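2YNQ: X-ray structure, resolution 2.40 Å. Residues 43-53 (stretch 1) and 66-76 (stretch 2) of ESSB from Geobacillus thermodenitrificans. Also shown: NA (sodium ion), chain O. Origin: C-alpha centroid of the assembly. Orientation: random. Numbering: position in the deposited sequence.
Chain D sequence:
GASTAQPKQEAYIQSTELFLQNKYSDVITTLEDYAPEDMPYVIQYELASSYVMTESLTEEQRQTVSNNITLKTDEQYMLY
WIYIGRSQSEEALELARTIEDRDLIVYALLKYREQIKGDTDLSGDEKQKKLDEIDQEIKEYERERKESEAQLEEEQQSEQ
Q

Stretch 1, residues 43-53: IQYELASSYVM
Stretch 2 (66-76) SNNITLKTDEQ

Residues 43-53 form a regular α-helix that begins earlier in the chain, with phi/psi near -65/-43 and i to i+4 bonds from Leu47 N to Ile43 O (3.0 Å) through Met53 N to Ser49 O (2.8 Å). Residues 66-76 run antiparallel to it: CA atoms pair Val52 with Asn67 (6.5 Å), Ser49 with Ile69 (6.1 Å), Tyr45 with Leu71 (6.8 Å) and Gln44 with Glu75 (7.7 Å). This second stretch is extended at Asn68 (-83/132), Ile69 (-127/124) and Thr70 (-137/174), then makes a type I turn from Thr70 to Thr73, closed by Thr73 N to Thr70 O (3.1 Å). Two side-chain bonds brace the turn, Thr70 N to Thr73 OG1 (2.7 Å) and Lys72 N to Thr70 OG1 (2.9 Å). Asp74 (chi1 t) then caps a new helix starting at Glu75, its OD1 accepting from Gln76 N at 2.9 Å.

Together the stretches bury 458 Å², mostly through apolar packing. Ile69 (chi1 m, chi2 -96°) points toward the helix and has the largest covered area. Its CG2 lies 3.7 Å from Tyr45 CD1, its CD1 4.1 Å from Ala48 CB and its CG1 4.1 Å from Val52 CG1; the short Ala48 side chain fits beneath this branched one. Val52 (chi1 113°) also reaches Asn67, with CG1 3.4 Å from Asn67 O and CG2 3.8 Å from Asn67 CB.

Tyr45 (chi1 t, chi2 70°) points toward the loop. Leu71 (m, t) leaves its backbone sideways, but its end comes nearer and covers one face of the ring: Leu71 CG is 4.0 Å from the Tyr45 ring centroid, 11° off the normal, a CH-π contact, and Leu71 CD2 is 3.7 Å from Tyr45 CB. At the ring edge, Ile69 O sits 3.6 Å from Tyr45 CE1.

Polar links complete the contact. Gln44 (m, t, chi3 -29°) and Glu75 (t, t, chi3 13°) extend to meet in the one direct hydrogen bond across the stretches, Gln44 NE2 to Glu75 OE2 (3.1 Å, 165°). Ser49 (chi1 m) folds back to donate from OG to Tyr45 O (2.7 Å), leaving OG able to accept from water 1 at 2.8 Å; the same water donates to Ile69 O at 2.8 Å, bridging helix and loop. Asn67 (chi1 p, chi2 -35°) presents OD1 to the sodium ion NA at 2.6 Å, alongside waters 2, 3 and 4 and ligands elsewhere in the structure.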

# COMPACT_ATOMS: atom_id res chain seq x y z
N ILE D 43 21.80 8.53 -6.75
CA ILE D 43 21.15 8.80 -5.47
C ILE D 43 19.62 8.78 -5.65
O ILE D 43 18.90 8.20 -4.84
CB ILE D 43 21.66 10.13 -4.83
CG1 ILE D 43 23.20 10.14 -4.67
CG2 ILE D 43 20.93 10.43 -3.53
CD1 ILE D 43 23.82 9.00 -3.84
N GLN D 44 19.13 9.39 -6.73
CA GLN D 44 17.74 9.20 -7.10
C GLN D 44 17.37 7.70 -7.13
O GLN D 44 16.29 7.32 -6.67
CB GLN D 44 17.44 9.85 -8.46
CG GLN D 44 17.50 11.38 -8.45
CD GLN D 44 17.38 11.94 -9.86
OE1 GLN D 44 17.77 11.28 -10.83
NE2 GLN D 44 16.85 13.15 -9.98
N TYR D 45 18.28 6.87 -7.66
CA TYR D 45 18.08 5.43 -7.75
C TYR D 45 17.93 4.80 -6.38
O TYR D 45 17.02 3.99 -6.16
CB TYR D 45 19.26 4.76 -8.48
CG TYR D 45 19.26 3.25 -8.39
CD1 TYR D 45 18.30 2.49 -9.06
CD2 TYR D 45 20.21 2.56 -7.61
CE1 TYR D 45 18.28 1.10 -8.96
CE2 TYR D 45 20.21 1.17 -7.51
CZ TYR D 45 19.24 0.43 -8.18
OH TYR D 45 19.19 -0.96 -8.11
N GLU D 46 18.83 5.17 -5.47
CA GLU D 46 18.82 4.66 -4.10
C GLU D 46 17.51 5.01 -3.40
O GLU D 46 16.89 4.13 -2.77
CB GLU D 46 20.01 5.19 -3.28
CG GLU D 46 21.39 4.66 -3.73
CD GLU D 46 22.58 5.34 -3.00
OE1 GLU D 46 22.38 6.04 -1.97
OE2 GLU D 46 23.73 5.18 -3.45
N LEU D 47 17.12 6.28 -3.48
CA LEU D 47 15.92 6.78 -2.80
C LEU D 47 14.65 6.14 -3.38
O LEU D 47 13.82 5.60 -2.66
CB LEU D 47 15.85 8.31 -2.90
CG LEU D 47 14.80 9.00 -2.02
CD1 LEU D 47 14.86 8.51 -0.55
CD2 LEU D 47 14.94 10.54 -2.09
N ALA D 48 14.56 6.16 -4.71
CA ALA D 48 13.40 5.66 -5.39
C ALA D 48 13.27 4.18 -5.14
O ALA D 48 12.17 3.69 -4.87
CB ALA D 48 13.46 5.97 -6.88
N SER D 49 14.39 3.46 -5.16
CA SER D 49 14.32 2.02 -4.87
C SER D 49 13.84 1.86 -3.48
O SER D 49 12.99 1.01 -3.22
CB SER D 49 15.66 1.28 -5.04
OG SER D 49 16.17 1.46 -6.33
N SER D 50 14.34 2.69 -2.58
CA SER D 50 13.99 2.54 -1.18
C SER D 50 12.50 2.79 -0.97
O SER D 50 11.85 2.02 -0.26
CB SER D 50 14.84 3.42 -0.28
OG SER D 50 16.20 3.04 -0.36
N TYR D 51 11.95 3.82 -1.62
CA TYR D 51 10.52 4.05 -1.51
C TYR D 51 9.72 2.93 -2.14
O TYR D 51 8.78 2.40 -1.53
CB TYR D 51 10.11 5.39 -2.12
CG TYR D 51 10.37 6.57 -1.23
CD1 TYR D 51 9.73 6.70 0.01
CD2 TYR D 51 11.24 7.57 -1.62
CE1 TYR D 51 9.96 7.82 0.83
CE2 TYR D 51 11.48 8.68 -0.83
CZ TYR D 51 10.84 8.81 0.39
OH TYR D 51 11.10 9.92 1.15
N VAL D 52 10.12 2.53 -3.34
CA VAL D 52 9.34 1.54 -4.05
C VAL D 52 9.36 0.20 -3.31
O VAL D 52 8.37 -0.53 -3.32
CB VAL D 52 9.74 1.43 -5.56
CG1 VAL D 52 10.40 0.10 -5.88
CG2 VAL D 52 8.52 1.54 -6.42
N MET D 53 10.47 -0.11 -2.65
CA MET D 53 10.59 -1.39 -1.95
C MET D 53 9.71 -1.43 -0.71
O MET D 53 9.34 -2.52 -0.23
CB MET D 53 12.05 -1.67 -1.55
CG MET D 53 13.00 -1.97 -2.71
SD MET D 53 12.64 -3.55 -3.51
CE MET D 53 12.82 -4.65 -2.10
N SER D 66 4.10 0.18 -12.76
CA SER D 66 5.50 0.16 -13.20
C SER D 66 6.40 0.49 -12.03
O SER D 66 6.87 1.62 -11.90
CB SER D 66 5.74 1.21 -14.29
OG SER D 66 5.08 0.91 -15.49
N ASN D 67 6.64 -0.50 -11.16
CA ASN D 67 7.41 -0.27 -9.96
C ASN D 67 8.82 -0.86 -10.04
O ASN D 67 9.51 -0.97 -9.03
CB ASN D 67 6.68 -0.87 -8.76
CG ASN D 67 6.65 -2.39 -8.82
OD1 ASN D 67 6.54 -2.99 -9.90
ND2 ASN D 67 6.74 -3.01 -7.65
N ASN D 68 9.26 -1.26 -11.22
CA ASN D 68 10.63 -1.71 -11.34
C ASN D 68 11.58 -0.52 -11.51
O ASN D 68 11.32 0.37 -12.33
CB ASN D 68 10.79 -2.71 -12.49
CG ASN D 68 12.20 -3.31 -12.52
OD1 ASN D 68 12.76 -3.69 -11.47
ND2 ASN D 68 12.80 -3.39 -13.72
N ILE D 69 12.66 -0.51 -10.73
CA ILE D 69 13.65 0.59 -10.77
C ILE D 69 15.06 0.03 -10.98
O ILE D 69 15.52 -0.82 -10.22
CB ILE D 69 13.64 1.43 -9.46
CG1 ILE D 69 12.22 1.87 -9.08
CG2 ILE D 69 14.61 2.61 -9.57
CD1 ILE D 69 11.83 3.25 -9.54
N THR D 70 15.74 0.51 -12.01
CA THR D 70 17.10 0.07 -12.33
C THR D 70 17.94 1.27 -12.70
O THR D 70 17.41 2.39 -12.83
CB THR D 70 17.12 -0.89 -13.54
OG1 THR D 70 16.94 -0.13 -14.74
CG2 THR D 70 16.05 -1.96 -13.43
N LEU D 71 19.24 1.06 -12.90
CA LEU D 71 20.09 2.16 -13.34
C LEU D 71 19.97 2.43 -14.84
O LEU D 71 20.75 3.20 -15.40
CB LEU D 71 21.55 1.98 -12.89
CG LEU D 71 21.67 2.35 -11.41
CD1 LEU D 71 22.86 1.67 -10.77
CD2 LEU D 71 21.70 3.86 -11.17
N LYS D 72 18.96 1.82 -15.46
CA LYS D 72 18.52 2.20 -16.79
C LYS D 72 17.17 2.95 -16.81
O LYS D 72 16.80 3.56 -17.82
CB LYS D 72 18.48 0.98 -17.70
CG LYS D 72 19.87 0.52 -18.13
CD LYS D 72 19.85 -0.91 -18.66
CE LYS D 72 21.25 -1.53 -18.63
NZ LYS D 72 21.18 -3.03 -18.64
N THR D 73 16.46 2.92 -15.68
CA THR D 73 15.14 3.56 -15.55
C THR D 73 15.24 5.10 -15.69
O THR D 73 16.15 5.75 -15.15
CB THR D 73 14.49 3.18 -14.19
OG1 THR D 73 14.45 1.75 -14.05
CG2 THR D 73 13.09 3.77 -14.04
N ASP D 74 14.31 5.68 -16.44
CA ASP D 74 14.26 7.12 -16.65
C ASP D 74 14.02 7.90 -15.34
O ASP D 74 13.23 7.48 -14.49
CB ASP D 74 13.17 7.44 -17.67
CG ASP D 74 13.21 8.88 -18.12
OD1 ASP D 74 12.70 9.78 -17.39
OD2 ASP D 74 13.76 9.11 -19.22
N GLU D 75 14.69 9.04 -15.21
CA GLU D 75 14.56 9.94 -14.08
C GLU D 75 13.10 10.13 -13.62
O GLU D 75 12.82 10.13 -12.41
CB GLU D 75 15.21 11.30 -14.41
CG GLU D 75 15.24 12.29 -13.24
CD GLU D 75 15.77 13.68 -13.61
OE1 GLU D 75 15.91 14.00 -14.82
OE2 GLU D 75 16.04 14.48 -12.67
N GLN D 76 12.18 10.29 -14.57
CA GLN D 76 10.78 10.58 -14.26
C GLN D 76 10.10 9.51 -13.42
O GLN D 76 9.35 9.83 -12.49
CB GLN D 76 9.99 10.80 -15.54
CG GLN D 76 10.31 12.10 -16.25
CD GLN D 76 9.70 12.12 -17.63
OE1 GLN D 76 9.10 13.12 -18.04
NE2 GLN D 76 9.84 11.01 -18.37
NA NA O . 4.86 -4.21 -11.52
O HOH W 1 15.86 -1.10 -7.43
O HOH W 2 7.03 -3.21 -13.26
O HOH W 3 4.52 -4.28 -13.98
O HOH W 4 6.18 -6.30 -11.61